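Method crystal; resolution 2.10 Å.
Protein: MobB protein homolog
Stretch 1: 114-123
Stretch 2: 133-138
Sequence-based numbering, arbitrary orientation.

Stretch 1 (114-123) VLVRSEEDWA
Stretch 2 (133-138) AVIAWE

Two neighbouring strands of one chain, 114-116 and 133-136, run parallel, their axes 4.7 Å apart at closest approach and crossed at -25°. V114 pairs with V134, L115 with I135 and V116 with A136, with CA-CA distances of 4.7, 4.9 and 4.8 Å. Strand phi/psi values are extended, phi between -164° (A133) and -104° (L115), psi between 123° (I135) and 165° (A136). The hydrogen-bond ladder alternates as parallel pairing demands: V114 N to A133 O (2.9 Å), I135 N to V114 O (2.9 Å), V116 N to I135 O (3.1 Å) and W137 N to V116 O (3.1 Å). V114 and V116 thus use both N and O toward the second strand, while L115 CA lies 3.2 Å from I135 O in a CA-H...O contact.

L115 (chi1 -77°, m; chi2 115°, between wells) and I135 (m, t) share one face, where L115 CD2 lies 4.1 Å from I135 CB. V114, V116, V134 and A136 occupy the other. V114 is t (chi1 180°), the same well as its partner V134. V116 is m (chi1 -58°), which sets its CG2 3.3 Å from A136 CB and 3.8 Å from V134 CG1. V134 is t (-179°); its CG2 meets W122 CZ3 at 3.7 Å. W122 (chi1 177°, t; chi2 -124°) brings its indole from the helix to this valine-rich face, a buried apolar contact.

Beyond V116 the chain leaves the strand at R117 (-88/-22) and S118 (-158/175), and a helix begins at E119, phi/psi of 119-123 staying near -60/-40. E119 is t, p (chi1 173°, chi2 53°), its OE1 bonded elsewhere in the structure. S118, chi1 p (59°), is the N-cap: its OG accepts from D121 N at 3.2 Å, satisfying an amide of the first helical turn. W122 N bonds S118 O (3.1 Å) and A123 N bonds E119 O (2.9 Å). D121 (chi1 -84°, m; chi2 1°) turns its carboxylate back to R117: OD2 accepts from R117 N at 2.9 Å and from R117 NE at 2.7 Å, the latter a salt bridge, while OD1 takes R117 NH2 at 2.8 Å. R117 (m, t, m, chi4 -170°) therefore curls its guanidinium alongside the carboxylate in a two-pronged grip.

The same arginine lies over W137, whose phi/psi is -80/-29. With chi1 -76° (m) and chi2 29°, W137 presents an indole face to R117: R117 CA sits 3.6 Å from the five-membered ring centroid, 10° off the normal, a CH-pi contact, and R117 CG lies 3.5 Å from W137 CE2. E138 (-147/167; chi1 49°, p; chi2 160°, t; chi3 26°) brings its carboxylate nearer the helix start, where E119 N makes a weak hydrogen bond to E138 OE2 at 3.4 Å (133°).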

# COMPACT_ATOMS: atom_id res chain seq x y z
N VAL A 114 -1.08 6.95 5.39
CA VAL A 114 -0.82 8.15 4.61
C VAL A 114 0.60 8.66 4.91
O VAL A 114 0.98 8.83 6.08
CB VAL A 114 -1.85 9.26 4.95
CG1 VAL A 114 -1.56 10.52 4.13
CG2 VAL A 114 -3.29 8.76 4.69
N LEU A 115 1.38 8.87 3.85
CA LEU A 115 2.74 9.38 3.98
C LEU A 115 2.72 10.85 3.58
O LEU A 115 2.18 11.22 2.52
CB LEU A 115 3.71 8.59 3.11
CG LEU A 115 4.06 7.24 3.76
CD1 LEU A 115 3.53 6.13 2.90
CD2 LEU A 115 5.57 7.12 3.95
N VAL A 116 3.29 11.70 4.43
CA VAL A 116 3.29 13.13 4.16
C VAL A 116 4.66 13.76 4.38
O VAL A 116 5.34 13.47 5.37
CB VAL A 116 2.24 13.87 5.06
CG1 VAL A 116 0.83 13.29 4.82
CG2 VAL A 116 2.61 13.74 6.52
N ARG A 117 5.05 14.64 3.46
CA ARG A 117 6.33 15.33 3.58
C ARG A 117 6.17 16.61 4.40
O ARG A 117 7.12 17.11 4.99
CB ARG A 117 6.84 15.73 2.19
CG ARG A 117 6.92 14.57 1.20
CD ARG A 117 7.02 15.10 -0.23
NE ARG A 117 5.85 15.91 -0.59
CZ ARG A 117 5.57 16.34 -1.82
NH1 ARG A 117 6.38 16.05 -2.84
NH2 ARG A 117 4.48 17.06 -2.04
N SER A 118 4.93 17.09 4.46
CA SER A 118 4.67 18.36 5.13
C SER A 118 3.23 18.53 5.60
O SER A 118 2.37 17.71 5.30
CB SER A 118 4.96 19.48 4.14
OG SER A 118 4.13 19.30 3.00
N GLU A 119 2.99 19.62 6.31
CA GLU A 119 1.66 19.93 6.79
C GLU A 119 0.79 20.17 5.56
O GLU A 119 -0.39 19.80 5.54
CB GLU A 119 1.70 21.18 7.68
CG GLU A 119 0.34 21.71 8.12
CD GLU A 119 -0.54 20.65 8.76
OE1 GLU A 119 -0.02 19.84 9.56
OE2 GLU A 119 -1.76 20.63 8.47
N GLU A 120 1.38 20.75 4.51
CA GLU A 120 0.66 21.01 3.26
C GLU A 120 0.18 19.71 2.60
O GLU A 120 -0.95 19.65 2.10
CB GLU A 120 1.56 21.79 2.29
CG GLU A 120 0.92 22.05 0.93
CD GLU A 120 1.79 22.91 0.02
OE1 GLU A 120 2.11 24.06 0.39
OE2 GLU A 120 2.16 22.43 -1.09
N ASP A 121 1.04 18.69 2.57
CA ASP A 121 0.64 17.40 2.00
C ASP A 121 -0.55 16.85 2.81
O ASP A 121 -1.51 16.33 2.25
CB ASP A 121 1.75 16.35 2.12
CG ASP A 121 2.78 16.42 1.02
OD1 ASP A 121 2.69 17.29 0.14
OD2 ASP A 121 3.69 15.57 1.03
N TRP A 122 -0.44 16.94 4.13
CA TRP A 122 -1.47 16.43 5.03
C TRP A 122 -2.80 17.14 4.87
O TRP A 122 -3.86 16.51 4.98
CB TRP A 122 -1.01 16.55 6.49
CG TRP A 122 -2.03 16.10 7.51
CD1 TRP A 122 -2.52 16.84 8.56
CD2 TRP A 122 -2.68 14.82 7.57
NE1 TRP A 122 -3.44 16.09 9.26
CE2 TRP A 122 -3.56 14.86 8.68
CE3 TRP A 122 -2.61 13.65 6.78
CZ2 TRP A 122 -4.37 13.76 9.03
CZ3 TRP A 122 -3.42 12.56 7.13
CH2 TRP A 122 -4.28 12.63 8.25
N ALA A 123 -2.75 18.44 4.62
CA ALA A 123 -3.97 19.22 4.44
C ALA A 123 -4.77 18.70 3.25
O ALA A 123 -6.00 18.67 3.29
CB ALA A 123 -3.63 20.70 4.23
N ALA A 133 -3.14 5.39 9.86
CA ALA A 133 -1.90 5.93 10.41
C ALA A 133 -1.28 6.86 9.41
O ALA A 133 -1.60 6.81 8.22
CB ALA A 133 -0.91 4.79 10.73
N VAL A 134 -0.38 7.70 9.92
CA VAL A 134 0.35 8.68 9.14
C VAL A 134 1.83 8.49 9.45
O VAL A 134 2.20 8.30 10.61
CB VAL A 134 -0.02 10.13 9.54
CG1 VAL A 134 0.77 11.14 8.65
CG2 VAL A 134 -1.54 10.36 9.40
N ILE A 135 2.66 8.52 8.41
CA ILE A 135 4.10 8.43 8.58
C ILE A 135 4.58 9.72 7.91
O ILE A 135 4.29 9.96 6.74
CB ILE A 135 4.67 7.16 7.91
CG1 ILE A 135 4.10 5.91 8.61
CG2 ILE A 135 6.21 7.18 7.97
CD1 ILE A 135 4.52 4.56 7.99
N ALA A 136 5.31 10.55 8.65
CA ALA A 136 5.70 11.85 8.13
C ALA A 136 7.16 12.25 8.26
O ALA A 136 7.91 11.66 9.04
CB ALA A 136 4.84 12.92 8.80
N TRP A 137 7.53 13.29 7.51
CA TRP A 137 8.89 13.83 7.53
C TRP A 137 9.05 14.74 8.75
O TRP A 137 10.15 14.93 9.25
CB TRP A 137 9.14 14.71 6.31
CG TRP A 137 9.39 14.07 4.99
CD1 TRP A 137 8.91 12.87 4.54
CD2 TRP A 137 10.04 14.68 3.88
NE1 TRP A 137 9.23 12.70 3.21
CE2 TRP A 137 9.92 13.80 2.78
CE3 TRP A 137 10.72 15.89 3.70
CZ2 TRP A 137 10.45 14.10 1.52
CZ3 TRP A 137 11.25 16.19 2.45
CH2 TRP A 137 11.11 15.29 1.37
N GLU A 138 7.95 15.35 9.17
CA GLU A 138 7.94 16.28 10.31
C GLU A 138 6.63 16.17 11.07
O GLU A 138 5.69 15.56 10.58
CB GLU A 138 8.11 17.72 9.81
CG GLU A 138 7.16 18.09 8.67
CD GLU A 138 6.98 19.60 8.53
OE1 GLU A 138 7.90 20.35 8.92
OE2 GLU A 138 5.92 20.04 8.01